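Local structure of ferritin (Mycoplasma penetrans, 7DIE) at residues Ser143-Trp146 against Thr147-Ser151; Glu89-Gln92 against Glu93-Asp96; Pro152-Leu156 against Ile157-Asn161; Ala27-Tyr30 against Phe31-Thr35; Ile115-Ala119 against Lys120-Thr124. The protein binds iron and probably takes up, oxidises and stores it within a shell of 24 four-helix-bundle subunits, with B-channels as the entry route for Fe2+. All coordinates share one frame; numbering follows the deposited sequence. Where two conformers were deposited one is given.

Overall arrangement
All five contacts are local and follow one another along the chain, so none nests in or crosses another. Interaction 4 lies on helix 10-39. Interaction 2 then starts helix 91-118, touching interaction 4 where Leu33 packs on Val94. Interaction 5 is the turn that joins helix 91-118 to helix 122-150, and it alone closes a tight reversal between bundle helices. Interaction 1 lies near the far end of helix 122-150, its centre about 36 Å from that of interaction 5 but only about 10 Å from that of interaction 2, which it touches. Interaction 3 continues directly into the short helix 156-164, which packs back on interaction 1 through Val149 and Ile159.

Interaction 1: residues Ser143-Trp146 against Thr147-Ser151. With FE (Fe (III) ion), chain N.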
loop_
_atom_site.group_PDB
_atom_site.type_symbol
_atom_site.label_atom_id
_atom_site.label_comp_id
_atom_site.label_asym_id
_atom_site.label_seq_id
_atom_site.Cartn_x
_atom_site.Cartn_y
_atom_site.Cartn_z
ATOM N N SER A 143 -3.799 39.331 -28.269
ATOM C CA SER A 143 -2.701 40.178 -28.734
ATOM C C SER A 143 -1.474 39.362 -29.133
ATOM O O SER A 143 -0.822 39.660 -30.147
ATOM C CB SER A 143 -2.346 41.185 -27.639
ATOM O OG SER A 143 -1.418 42.144 -28.105
ATOM N N ASP A 144 -1.139 38.326 -28.358
ATOM C CA ASP A 144 0.018 37.499 -28.709
ATOM C C ASP A 144 -0.192 36.805 -30.053
ATOM O O ASP A 144 0.714 36.774 -30.898
ATOM C CB ASP A 144 0.292 36.468 -27.608
ATOM C CG ASP A 144 0.916 37.084 -26.357
ATOM O OD1 ASP A 144 1.248 38.285 -26.361
ATOM O OD2 ASP A 144 1.050 36.368 -25.349
ATOM N N VAL A 145 -1.383 36.238 -30.270
ATOM C CA VAL A 145 -1.653 35.545 -31.530
ATOM C C VAL A 145 -1.733 36.540 -32.687
ATOM O O VAL A 145 -1.287 36.251 -33.802
ATOM C CB VAL A 145 -2.931 34.692 -31.411
ATOM C CG1 VAL A 145 -3.230 33.975 -32.727
ATOM C CG2 VAL A 145 -2.768 33.668 -30.283
ATOM N N TRP A 146 -2.288 37.726 -32.445
ATOM C CA TRP A 146 -2.224 38.784 -33.454
ATOM C C TRP A 146 -0.775 39.072 -33.853
ATOM O O TRP A 146 -0.449 39.169 -35.046
ATOM C CB TRP A 146 -2.916 40.048 -32.916
ATOM C CG TRP A 146 -3.070 41.153 -33.935
ATOM C CD1 TRP A 146 -4.186 41.448 -34.669
ATOM C CD2 TRP A 146 -2.069 42.115 -34.316
ATOM N NE1 TRP A 146 -3.940 42.536 -35.488
ATOM C CE2 TRP A 146 -2.648 42.958 -35.293
ATOM C CE3 TRP A 146 -0.741 42.343 -33.926
ATOM C CZ2 TRP A 146 -1.940 44.006 -35.891
ATOM C CZ3 TRP A 146 -0.034 43.387 -34.524
ATOM C CH2 TRP A 146 -0.636 44.200 -35.496
ATOM N N THR A 147 0.112 39.196 -32.862
ATOM C CA THR A 147 1.531 39.416 -33.139
ATOM C C THR A 147 2.111 38.299 -33.997
ATOM O O THR A 147 2.843 38.564 -34.960
ATOM C CB THR A 147 2.315 39.534 -31.828
ATOM O OG1 THR A 147 1.890 40.700 -31.114
ATOM C CG2 THR A 147 3.814 39.648 -32.107
ATOM N N TYR A 148 1.801 37.040 -33.669
ATOM C CA TYR A 148 2.361 35.936 -34.452
ATOM C C TYR A 148 1.920 36.020 -35.905
ATOM O O TYR A 148 2.738 35.878 -36.819
ATOM C CB TYR A 148 1.949 34.575 -33.886
ATOM C CG TYR A 148 2.310 34.348 -32.438
ATOM C CD1 TYR A 148 3.425 34.941 -31.884
ATOM C CD2 TYR A 148 1.509 33.543 -31.627
ATOM C CE1 TYR A 148 3.754 34.737 -30.563
ATOM C CE2 TYR A 148 1.830 33.336 -30.302
ATOM C CZ TYR A 148 2.953 33.931 -29.782
ATOM O OH TYR A 148 3.280 33.735 -28.463
ATOM N N VAL A 149 0.621 36.222 -36.144
ATOM C CA VAL A 149 0.159 36.169 -37.532
ATOM C C VAL A 149 0.544 37.416 -38.320
ATOM O O VAL A 149 0.527 37.385 -39.558
ATOM C CB VAL A 149 -1.362 35.940 -37.643
ATOM C CG1 VAL A 149 -1.786 34.687 -36.862
ATOM C CG2 VAL A 149 -2.148 37.156 -37.217
ATOM N N HIS A 150 0.886 38.514 -37.654
ATOM C CA HIS A 150 1.282 39.727 -38.358
ATOM C C HIS A 150 2.791 39.882 -38.474
ATOM O O HIS A 150 3.257 40.836 -39.098
ATOM C CB HIS A 150 0.668 40.948 -37.675
ATOM C CG HIS A 150 -0.738 41.202 -38.107
ATOM N ND1 HIS A 150 -1.826 40.711 -37.421
ATOM C CD2 HIS A 150 -1.234 41.825 -39.205
ATOM C CE1 HIS A 150 -2.937 41.050 -38.054
ATOM N NE2 HIS A 150 -2.604 41.728 -39.141
ATOM N N SER A 151 3.560 38.957 -37.928
ATOM C CA SER A 151 5.008 39.094 -37.957
ATOM C C SER A 151 5.526 38.890 -39.379
ATOM O O SER A 151 5.014 38.039 -40.111
ATOM C CB SER A 151 5.647 38.072 -37.019
ATOM O OG SER A 151 5.566 38.530 -35.690
HETATM FE FE FE N . 2.832 39.268 -26.530
HETATM O O HOH W 1 2.404 40.646 -28.307
HETATM O O HOH W 2 4.282 38.179 -27.056
#
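Trp146 and His150, one helical turn apart, meet ring on ring: the imidazole lies over one face of the indole in an offset stack, with centroids 4.0 Å apart and planes at 24° for the five-membered ring. His150 CB covers the six-membered ring from above as a CH-pi contact. The histidine is fixed in rotation by its own turn, because His150 ND1 donates to Trp146 O (3.1 Å) with the acceptor in the imidazole plane. Trp146 O also accepts from His150 N at 3.0 Å, so one carbonyl takes two N-H groups. With CG set anti to the backbone N (chi1 -173°), the indole leans along the helix to meet the imidazole, and its NE1 donates to Asp96 on helix 91-118.

On another side of the helix Asp144 OD1 binds a ferric ion at 1.9 Å. Water 1, 2.3 Å from the iron, lies 2.9 Å from Thr147 OG1, which places the threonine in the second shell. Tyr148 lays its ring over Asp144 O, which stands 3.2 Å above the plane. Lys38 of a neighbouring subunit also bonds to Asp144 OD1. A carboxylate oxygen shared between a ferric ion and a lysine would probably be polarised by both, and Lys38 brings the iron site to a subunit interface.

Interaction 2: residues Glu89-Gln92 against Glu93-Asp96; sequences ETIQ and EVLD
Val94 N, Leu95 N and Asp96 N donate in turn to Thr90 O, Ile91 O and Gln92 O, at 3.2, 3.1 and 2.9 Å, the i to i+4 pattern that opens helix 91-118. Thr90 is its N-cap: Thr90 OG1 accepts from Glu93 N at 3.0 Å and 159°. Its chi1 of 69° puts the hydroxyl between the backbone N and the carbonyl carbon, facing the first turn. The Glu93 side chain crosses that of Thr90 at about a right angle and runs extended back past the cap, where Glu93 OE1 accepts from Glu89 N at 2.7 Å. That bond is nearly straight (172°) and meets the oxygen almost along its C-O axis. The arrangement resembles a capping box, but the carboxylate bonds to the backbone N of Glu89, the residue before the N-cap.

On the buried side Ile91 CD1 packs on Val94 CB at 4.2 Å, and Val94 also touches Phe49 and Val36. Gln92 NE2 donates to Val149 O, tying this helix start to helix 122-150. Two N-H groups are thus met by side-chain oxygens, and the carboxylate of Glu93 would suit the positive end of the helix dipole.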
loop_
_atom_site.group_PDB
_atom_site.type_symbol
_atom_site.label_atom_id
_atom_site.label_comp_id
_atom_site.label_asym_id
_atom_site.label_seq_id
_atom_site.Cartn_x
_atom_site.Cartn_y
_atom_site.Cartn_z
ATOM N N GLU A 89 -10.877 37.256 -45.502
ATOM C CA GLU A 89 -10.146 36.527 -46.522
ATOM C C GLU A 89 -8.808 35.978 -46.053
ATOM O O GLU A 89 -8.288 35.060 -46.694
ATOM C CB GLU A 89 -9.931 37.414 -47.757
ATOM C CG GLU A 89 -11.236 37.694 -48.494
ATOM C CD GLU A 89 -11.022 38.196 -49.904
ATOM O OE1 GLU A 89 -10.396 37.471 -50.711
ATOM O OE2 GLU A 89 -11.489 39.315 -50.204
ATOM N N THR A 90 -8.255 36.484 -44.948
ATOM C CA THR A 90 -6.951 36.055 -44.454
ATOM C C THR A 90 -7.018 35.832 -42.950
ATOM O O THR A 90 -7.874 36.382 -42.257
ATOM C CB THR A 90 -5.838 37.086 -44.727
ATOM O OG1 THR A 90 -6.066 38.242 -43.912
ATOM C CG2 THR A 90 -5.785 37.475 -46.217
ATOM N N ILE A 91 -6.079 35.025 -42.449
ATOM C CA ILE A 91 -5.995 34.819 -41.011
ATOM C C ILE A 91 -5.580 36.107 -40.294
ATOM O O ILE A 91 -5.882 36.285 -39.106
ATOM C CB ILE A 91 -5.044 33.641 -40.719
ATOM C CG1 ILE A 91 -5.255 33.103 -39.299
ATOM C CG2 ILE A 91 -3.591 34.052 -40.940
ATOM C CD1 ILE A 91 -6.626 32.488 -39.054
ATOM N N GLN A 92 -4.902 37.025 -40.994
ATOM C CA GLN A 92 -4.612 38.336 -40.412
ATOM C C GLN A 92 -5.892 39.129 -40.152
ATOM O O GLN A 92 -6.035 39.773 -39.101
ATOM C CB GLN A 92 -3.668 39.117 -41.336
ATOM C CG GLN A 92 -2.213 38.595 -41.323
ATOM C CD GLN A 92 -2.048 37.310 -42.109
ATOM O OE1 GLN A 92 -2.788 37.057 -43.045
ATOM N NE2 GLN A 92 -1.071 36.482 -41.721
ATOM N N GLU A 93 -6.835 39.105 -41.101
ATOM C CA GLU A 93 -8.097 39.810 -40.896
ATOM C C GLU A 93 -8.905 39.195 -39.763
ATOM O O GLU A 93 -9.591 39.918 -39.028
ATOM C CB GLU A 93 -8.913 39.808 -42.190
ATOM C CG GLU A 93 -8.335 40.751 -43.239
ATOM C CD GLU A 93 -8.972 40.564 -44.594
ATOM O OE1 GLU A 93 -9.814 39.655 -44.734
ATOM O OE2 GLU A 93 -8.618 41.319 -45.516
ATOM N N VAL A 94 -8.833 37.867 -39.612
ATOM C CA VAL A 94 -9.486 37.197 -38.485
ATOM C C VAL A 94 -8.937 37.716 -37.161
ATOM O O VAL A 94 -9.692 38.027 -36.231
ATOM C CB VAL A 94 -9.307 35.674 -38.600
ATOM C CG1 VAL A 94 -9.651 34.994 -37.269
ATOM C CG2 VAL A 94 -10.180 35.140 -39.722
ATOM N N LEU A 95 -7.610 37.793 -37.043
ATOM C CA LEU A 95 -7.058 38.241 -35.772
ATOM C C LEU A 95 -7.335 39.721 -35.537
ATOM O O LEU A 95 -7.548 40.121 -34.386
ATOM C CB LEU A 95 -5.563 37.947 -35.689
ATOM C CG LEU A 95 -5.199 36.642 -34.947
ATOM C CD1 LEU A 95 -5.587 36.695 -33.460
ATOM C CD2 LEU A 95 -5.831 35.430 -35.614
ATOM N N ASP A 96 -7.361 40.540 -36.601
ATOM C CA ASP A 96 -7.769 41.945 -36.456
ATOM C C ASP A 96 -9.122 42.050 -35.765
ATOM O O ASP A 96 -9.331 42.885 -34.873
ATOM C CB ASP A 96 -7.867 42.637 -37.826
ATOM C CG ASP A 96 -6.513 42.952 -38.442
ATOM O OD1 ASP A 96 -5.498 43.015 -37.716
ATOM O OD2 ASP A 96 -6.473 43.139 -39.680
#

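Interaction 3: residues Pro152-Leu156 against Ile157-Asn161; sequences PNVNL and INIEN
The amides of Asn155 and Asn158 lie stacked, their planes only 21° apart although the two side chains cross at about a right angle, with Asn155 CG 3.7 Å from Asn158 CG. The chi1 of 61° at Asn155 turns its amide over the first turn, where it meets that of Asn158. Water 3 extends this polar patch, accepting from Asn158 ND2 (3.1 Å) and donating to Asn153 O. Asn155 occupies the N-cap of helix 156-164, the short fifth helix that in ferritins gathers round the fourfold axis. In keeping with this, Val154 and Ile159 both pack on Ile157 of one neighbouring subunit, Leu156 and Glu160 touch another, and the nearest side-chain atom of Asn158 is about 3 Å from a bound ferric ion. Val154 CG2 meets Ile159 CD1 at 4.0 Å, the two side chains crossing at about a right angle. Leu156 and Glu160 instead run side by side, pointing the same way, with Leu156 CD2 4.0 Å from Glu160 CG, while the Glu160 carboxylate bonds to the backbone N atoms of Asn44 and Val45.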
loop_
_atom_site.group_PDB
_atom_site.type_symbol
_atom_site.label_atom_id
_atom_site.label_comp_id
_atom_site.label_asym_id
_atom_site.label_seq_id
_atom_site.Cartn_x
_atom_site.Cartn_y
_atom_site.Cartn_z
ATOM N N PRO A 152 6.548 39.638 -39.793
ATOM C CA PRO A 152 7.080 39.468 -41.154
ATOM C C PRO A 152 7.598 38.060 -41.402
ATOM O O PRO A 152 8.230 37.448 -40.535
ATOM C CB PRO A 152 8.233 40.484 -41.222
ATOM C CG PRO A 152 8.015 41.428 -40.072
ATOM C CD PRO A 152 7.275 40.659 -39.017
ATOM N N ASN A 153 7.330 37.553 -42.607
ATOM C CA ASN A 153 7.994 36.367 -43.157
ATOM C C ASN A 153 7.663 35.084 -42.393
ATOM O O ASN A 153 8.474 34.156 -42.358
ATOM C CB ASN A 153 9.515 36.555 -43.211
ATOM C CG ASN A 153 9.927 37.755 -44.039
ATOM O OD1 ASN A 153 9.440 37.951 -45.153
ATOM N ND2 ASN A 153 10.824 38.567 -43.497
ATOM N N VAL A 154 6.497 35.005 -41.776
ATOM C CA VAL A 154 6.054 33.767 -41.132
ATOM C C VAL A 154 5.184 33.020 -42.132
ATOM O O VAL A 154 4.582 33.624 -43.026
ATOM C CB VAL A 154 5.290 34.026 -39.814
ATOM C CG1 VAL A 154 6.137 34.854 -38.847
ATOM C CG2 VAL A 154 3.992 34.730 -40.082
ATOM N N ASN A 155 5.094 31.712 -41.980
ATOM C CA ASN A 155 4.275 30.893 -42.837
ATOM C C ASN A 155 3.178 30.187 -42.046
ATOM O O ASN A 155 3.162 30.263 -40.864
ATOM C CB ASN A 155 5.090 29.938 -43.671
ATOM C CG ASN A 155 5.885 28.970 -42.852
ATOM O OD1 ASN A 155 7.016 28.719 -43.142
ATOM N ND2 ASN A 155 5.289 28.415 -41.880
ATOM N N LEU A 156 2.272 29.516 -42.722
ATOM C CA LEU A 156 1.137 28.907 -42.025
ATOM C C LEU A 156 1.608 27.912 -40.979
ATOM O O LEU A 156 0.988 27.769 -39.915
ATOM C CB LEU A 156 0.208 28.223 -43.032
ATOM C CG LEU A 156 -0.986 27.394 -42.529
ATOM C CD1 LEU A 156 -2.114 27.415 -43.547
ATOM C CD2 LEU A 156 -0.571 25.938 -42.247
ATOM N N ILE A 157 2.676 27.174 -41.284
ATOM C CA ILE A 157 3.154 26.174 -40.339
ATOM C C ILE A 157 3.741 26.844 -39.098
ATOM O O ILE A 157 3.501 26.396 -37.969
ATOM C CB ILE A 157 4.151 25.229 -41.031
ATOM C CG1 ILE A 157 3.423 24.407 -42.109
ATOM C CG2 ILE A 157 4.779 24.280 -40.021
ATOM C CD1 ILE A 157 4.345 23.438 -42.846
ATOM N N ASN A 158 4.448 27.931 -39.253
ATOM C CA ASN A 158 4.985 28.645 -38.129
ATOM C C ASN A 158 3.847 29.089 -37.202
ATOM O O ASN A 158 3.899 28.899 -36.036
ATOM C CB ASN A 158 5.723 29.906 -38.571
ATOM C CG ASN A 158 6.945 29.645 -39.419
ATOM O OD1 ASN A 158 7.653 28.679 -39.258
ATOM N ND2 ASN A 158 7.216 30.563 -40.271
ATOM N N ILE A 159 2.829 29.698 -37.780
ATOM C CA ILE A 159 1.693 30.187 -37.003
ATOM C C ILE A 159 1.031 29.038 -36.264
ATOM O O ILE A 159 0.758 29.122 -35.058
ATOM C CB ILE A 159 0.693 30.907 -37.930
ATOM C CG1 ILE A 159 1.286 32.227 -38.436
ATOM C CG2 ILE A 159 -0.666 31.118 -37.239
ATOM C CD1 ILE A 159 0.506 32.800 -39.619
ATOM N N GLU A 160 0.747 27.956 -36.988
ATOM C CA GLU A 160 0.093 26.793 -36.395
ATOM C C GLU A 160 0.927 26.194 -35.269
ATOM O O GLU A 160 0.391 25.815 -34.217
ATOM C CB GLU A 160 -0.167 25.750 -37.488
ATOM C CG GLU A 160 -1.411 26.073 -38.316
ATOM C CD GLU A 160 -2.674 25.903 -37.486
ATOM O OE1 GLU A 160 -3.093 24.753 -37.258
ATOM O OE2 GLU A 160 -3.238 26.912 -37.042
ATOM N N ASN A 161 2.209 26.093 -35.474
ATOM C CA ASN A 161 3.067 25.562 -34.469
ATOM C C ASN A 161 3.080 26.363 -33.184
ATOM O O ASN A 161 2.967 25.814 -32.148
ATOM C CB ASN A 161 4.500 25.424 -34.976
ATOM C CG ASN A 161 4.711 24.204 -35.819
ATOM O OD1 ASN A 161 5.651 24.129 -36.534
ATOM N ND2 ASN A 161 3.857 23.273 -35.725
HETATM O O HOH W 3 8.720 31.264 -42.913
#

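Interaction 4: residues Ala27-Tyr30 against Phe31-Thr35; sequences ANLY and FHLAT
Leu29 O receives the N-H of Leu33 at 2.7 Å and 164°, a short and nearly straight bond inside helix 10-39. Leu33 CG also lies 3.2 Å from Leu29 O. The two leucine side chains pack on each other: Leu29 CG meets Leu33 CD1 at 3.8 Å, and Leu29 CD1 comes against Leu33 CG. With CG anti to the backbone N in Leu29 (chi1 177°) and anti to the carbonyl carbon in Leu33 (chi1 -68°), the branches meet at a slant. Phe31 leans back on the preceding turn, its CD2 3.1 Å from Ala27 O and its CE2 4.3 Å from Ala27 CB.

The leucine side faces helix 91-118, where Leu29 touches Met101, Leu33 touches Ala98 and the hydroxyl of Tyr30 bonds to Glu102. His32 and Thr35 instead reach a neighbouring subunit, whose Leu75 O pairs with His32 ND1 and whose Leu75 N pairs with Thr35 OG1. Thr35 OG1 itself donates to His32 O at 2.7 Å, on a lone pair in the carbonyl plane. A carbonyl partner at ND1 is consistent with a proton on that nitrogen, and the helix thus packs leucines inside the bundle and adds hydrogen bonds at the subunit interface.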
loop_
_atom_site.group_PDB
_atom_site.type_symbol
_atom_site.label_atom_id
_atom_site.label_comp_id
_atom_site.label_asym_id
_atom_site.label_seq_id
_atom_site.Cartn_x
_atom_site.Cartn_y
_atom_site.Cartn_z
ATOM N N ALA A 27 -17.757 35.739 -27.198
ATOM C CA ALA A 27 -17.861 34.286 -27.358
ATOM C C ALA A 27 -18.429 33.935 -28.723
ATOM O O ALA A 27 -17.875 33.093 -29.443
ATOM C CB ALA A 27 -18.743 33.687 -26.255
ATOM N N ASN A 28 -19.549 34.572 -29.082
ATOM C CA ASN A 28 -20.180 34.346 -30.378
ATOM C C ASN A 28 -19.227 34.641 -31.522
ATOM O O ASN A 28 -19.176 33.889 -32.501
ATOM C CB ASN A 28 -21.441 35.210 -30.504
ATOM C CG ASN A 28 -22.601 34.648 -29.705
ATOM O OD1 ASN A 28 -22.638 33.447 -29.441
ATOM N ND2 ASN A 28 -23.563 35.504 -29.332
ATOM N N LEU A 29 -18.488 35.745 -31.436
ATOM C CA LEU A 29 -17.509 36.050 -32.477
ATOM C C LEU A 29 -16.419 34.988 -32.535
ATOM O O LEU A 29 -16.040 34.526 -33.625
ATOM C CB LEU A 29 -16.901 37.443 -32.251
ATOM C CG LEU A 29 -15.808 37.754 -33.286
ATOM C CD1 LEU A 29 -16.397 37.902 -34.701
ATOM C CD2 LEU A 29 -14.988 38.978 -32.906
ATOM N N TYR A 30 -15.920 34.555 -31.371
ATOM C CA TYR A 30 -14.807 33.601 -31.367
ATOM C C TYR A 30 -15.225 32.247 -31.934
ATOM O O TYR A 30 -14.438 31.591 -32.633
ATOM C CB TYR A 30 -14.227 33.452 -29.947
ATOM C CG TYR A 30 -13.660 34.753 -29.408
ATOM C CD1 TYR A 30 -13.269 35.768 -30.281
ATOM C CD2 TYR A 30 -13.547 34.991 -28.031
ATOM C CE1 TYR A 30 -12.767 36.985 -29.804
ATOM C CE2 TYR A 30 -13.042 36.205 -27.541
ATOM C CZ TYR A 30 -12.659 37.200 -28.446
ATOM O OH TYR A 30 -12.166 38.413 -28.007
ATOM N N PHE A 31 -16.450 31.801 -31.658
ATOM C CA PHE A 31 -16.875 30.543 -32.269
ATOM C C PHE A 31 -17.022 30.699 -33.779
ATOM O O PHE A 31 -16.695 29.780 -34.538
ATOM C CB PHE A 31 -18.177 30.052 -31.623
ATOM C CG PHE A 31 -17.998 29.588 -30.197
ATOM C CD1 PHE A 31 -17.052 28.617 -29.886
ATOM C CD2 PHE A 31 -18.750 30.140 -29.173
ATOM C CE1 PHE A 31 -16.871 28.179 -28.576
ATOM C CE2 PHE A 31 -18.575 29.722 -27.860
ATOM C CZ PHE A 31 -17.628 28.731 -27.561
ATOM N N HIS A 32 -17.521 31.853 -34.237
ATOM C CA HIS A 32 -17.521 32.137 -35.672
ATOM C C HIS A 32 -16.100 32.116 -36.233
ATOM O O HIS A 32 -15.815 31.437 -37.234
ATOM C CB HIS A 32 -18.193 33.495 -35.930
ATOM C CG HIS A 32 -18.047 33.986 -37.338
ATOM N ND1 HIS A 32 -18.679 33.388 -38.412
ATOM C CD2 HIS A 32 -17.332 35.018 -37.849
ATOM C CE1 HIS A 32 -18.355 34.031 -39.521
ATOM N NE2 HIS A 32 -17.551 35.029 -39.207
ATOM N N LEU A 33 -15.187 32.838 -35.579
ATOM C CA LEU A 33 -13.805 32.920 -36.045
ATOM C C LEU A 33 -13.110 31.566 -35.995
ATOM O O LEU A 33 -12.183 31.317 -36.773
ATOM C CB LEU A 33 -13.046 33.949 -35.212
ATOM C CG LEU A 33 -13.498 35.401 -35.421
ATOM C CD1 LEU A 33 -12.540 36.368 -34.728
ATOM C CD2 LEU A 33 -13.640 35.737 -36.905
ATOM N N ALA A 34 -13.525 30.680 -35.087
ATOM C CA ALA A 34 -12.982 29.324 -35.108
ATOM C C ALA A 34 -13.299 28.634 -36.432
ATOM O O ALA A 34 -12.420 28.037 -37.056
ATOM C CB ALA A 34 -13.523 28.516 -33.926
ATOM N N THR A 35 -14.556 28.726 -36.895
ATOM C CA THR A 35 -14.903 28.067 -38.156
ATOM C C THR A 35 -14.224 28.744 -39.343
ATOM O O THR A 35 -13.797 28.071 -40.289
ATOM C CB THR A 35 -16.428 28.012 -38.350
ATOM O OG1 THR A 35 -16.973 29.334 -38.534
ATOM C CG2 THR A 35 -17.094 27.348 -37.128
#

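Interaction 5: residues Ile115-Ala119 against Lys120-Thr124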
loop_
_atom_site.group_PDB
_atom_site.type_symbol
_atom_site.label_atom_id
_atom_site.label_comp_id
_atom_site.label_asym_id
_atom_site.label_seq_id
_atom_site.Cartn_x
_atom_site.Cartn_y
_atom_site.Cartn_z
ATOM N N ILE A 115 -18.242 53.075 -13.268
ATOM C CA ILE A 115 -19.570 53.584 -12.944
ATOM C C ILE A 115 -20.079 52.960 -11.651
ATOM O O ILE A 115 -20.697 53.639 -10.828
ATOM C CB ILE A 115 -20.554 53.370 -14.116
ATOM C CG1 ILE A 115 -20.045 54.042 -15.394
ATOM C CG2 ILE A 115 -21.951 53.921 -13.780
ATOM C CD1 ILE A 115 -19.563 55.459 -15.189
ATOM N N SER A 116 -19.816 51.667 -11.425
ATOM C CA SER A 116 -20.297 51.073 -10.177
ATOM C C SER A 116 -19.651 51.745 -8.968
ATOM O O SER A 116 -20.325 52.017 -7.965
ATOM C CB SER A 116 -20.064 49.551 -10.171
ATOM O OG SER A 116 -18.688 49.278 -10.188
ATOM N N LEU A 117 -18.357 52.063 -9.054
ATOM C CA LEU A 117 -17.703 52.770 -7.956
ATOM C C LEU A 117 -18.287 54.173 -7.787
ATOM O O LEU A 117 -18.559 54.622 -6.667
ATOM C CB LEU A 117 -16.192 52.853 -8.204
ATOM C CG LEU A 117 -15.362 53.554 -7.119
ATOM C CD1 LEU A 117 -15.482 52.797 -5.814
ATOM C CD2 LEU A 117 -13.886 53.689 -7.512
ATOM N N LEU A 118 -18.452 54.886 -8.901
ATOM C CA LEU A 118 -19.070 56.216 -8.873
ATOM C C LEU A 118 -20.401 56.182 -8.138
ATOM O O LEU A 118 -20.704 57.051 -7.310
ATOM C CB LEU A 118 -19.289 56.689 -10.311
ATOM C CG LEU A 118 -19.965 58.042 -10.477
ATOM C CD1 LEU A 118 -19.070 59.092 -9.838
ATOM C CD2 LEU A 118 -20.194 58.299 -11.951
ATOM N N ALA A 119 -21.206 55.178 -8.436
ATOM C CA ALA A 119 -22.536 55.007 -7.869
ATOM C C ALA A 119 -22.518 54.423 -6.476
ATOM O O ALA A 119 -23.598 54.166 -5.933
ATOM C CB ALA A 119 -23.374 54.120 -8.791
ATOM N N LYS A 120 -21.330 54.212 -5.892
ATOM C CA LYS A 120 -21.183 53.641 -4.551
ATOM C C LYS A 120 -21.775 52.241 -4.488
ATOM O O LYS A 120 -22.226 51.785 -3.432
ATOM C CB LYS A 120 -21.820 54.523 -3.469
ATOM C CG LYS A 120 -21.597 56.005 -3.640
ATOM C CD LYS A 120 -20.151 56.343 -3.452
ATOM C CE LYS A 120 -19.957 57.846 -3.236
ATOM N NZ LYS A 120 -18.522 58.186 -3.388
ATOM N N ASP A 121 -21.801 51.550 -5.622
ATOM C CA ASP A 121 -22.204 50.145 -5.629
ATOM C C ASP A 121 -20.929 49.338 -5.409
ATOM O O ASP A 121 -20.269 48.911 -6.347
ATOM C CB ASP A 121 -22.907 49.775 -6.924
ATOM C CG ASP A 121 -23.445 48.346 -6.904
ATOM O OD1 ASP A 121 -23.113 47.586 -5.970
ATOM O OD2 ASP A 121 -24.208 47.991 -7.806
ATOM N N PHE A 122 -20.559 49.160 -4.148
ATOM C CA PHE A 122 -19.310 48.473 -3.848
ATOM C C PHE A 122 -19.418 46.975 -4.042
ATOM O O PHE A 122 -18.393 46.322 -4.265
ATOM C CB PHE A 122 -18.879 48.785 -2.429
ATOM C CG PHE A 122 -18.529 50.224 -2.236
ATOM C CD1 PHE A 122 -17.277 50.694 -2.582
ATOM C CD2 PHE A 122 -19.484 51.125 -1.770
ATOM C CE1 PHE A 122 -16.972 52.049 -2.426
ATOM C CE2 PHE A 122 -19.174 52.475 -1.616
ATOM C CZ PHE A 122 -17.926 52.926 -1.947
ATOM N N GLU A 123 -20.633 46.422 -3.961
ATOM C CA GLU A 123 -20.805 45.015 -4.304
ATOM C C GLU A 123 -20.448 44.768 -5.766
ATOM O O GLU A 123 -19.715 43.827 -6.086
ATOM C CB GLU A 123 -22.236 44.574 -4.000
ATOM C CG GLU A 123 -22.520 44.615 -2.491
ATOM C CD GLU A 123 -23.988 44.433 -2.127
ATOM O OE1 GLU A 123 -24.851 44.489 -3.013
ATOM O OE2 GLU A 123 -24.269 44.217 -0.935
ATOM N N THR A 124 -20.959 45.601 -6.673
ATOM C CA THR A 124 -20.641 45.409 -8.086
ATOM C C THR A 124 -19.174 45.719 -8.368
ATOM O O THR A 124 -18.508 44.989 -9.120
ATOM C CB THR A 124 -21.581 46.266 -8.948
ATOM O OG1 THR A 124 -22.926 45.819 -8.749
ATOM C CG2 THR A 124 -21.246 46.122 -10.436
HETATM O O HOH W 4 -17.072 56.688 -5.415
HETATM O O HOH W 5 -19.462 59.086 -6.077
#
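Asp121 N reaches back to Ser116 O at 2.8 Å, and Lys120 N to Leu117 O at 2.9 Å; with the positive phi of Lys120 (61°) these two bonds form a Schellman motif that ends helix 91-118. Asp121 then caps helix 122-150. Its OD1 accepts from Thr124 N at 3.0 Å and its OD2 from Thr124 OG1, both donors approaching from above the carboxylate plane. The inner side of this turn is tight: Ser116 CB lies 3.6 Å from Thr124 CG2, and Leu117 CD1 meets the Phe122 ring at CE1, 3.8 Å away, at a slant. Leu117 also packs on Leu117 of two neighbouring subunits, so the turn sits where three chains converge.

The outer side is looser. Ala119 and Lys120 are exposed, and the lysine, bent at chi2 (-67°), curls over the helix end, its NZ reaching the carbonyls through water. Water 4 bridges Lys120 NZ (2.9 Å) to Leu117 O; water 5 donates to Leu118 O at 2.7 Å, though its bond from the lysine is weak. The ammonium group, over the carbonyl end of one helix, would suit the dipole there, while Asp121, also salt-bridged to Lys8, would do the same for the N-H end of the next.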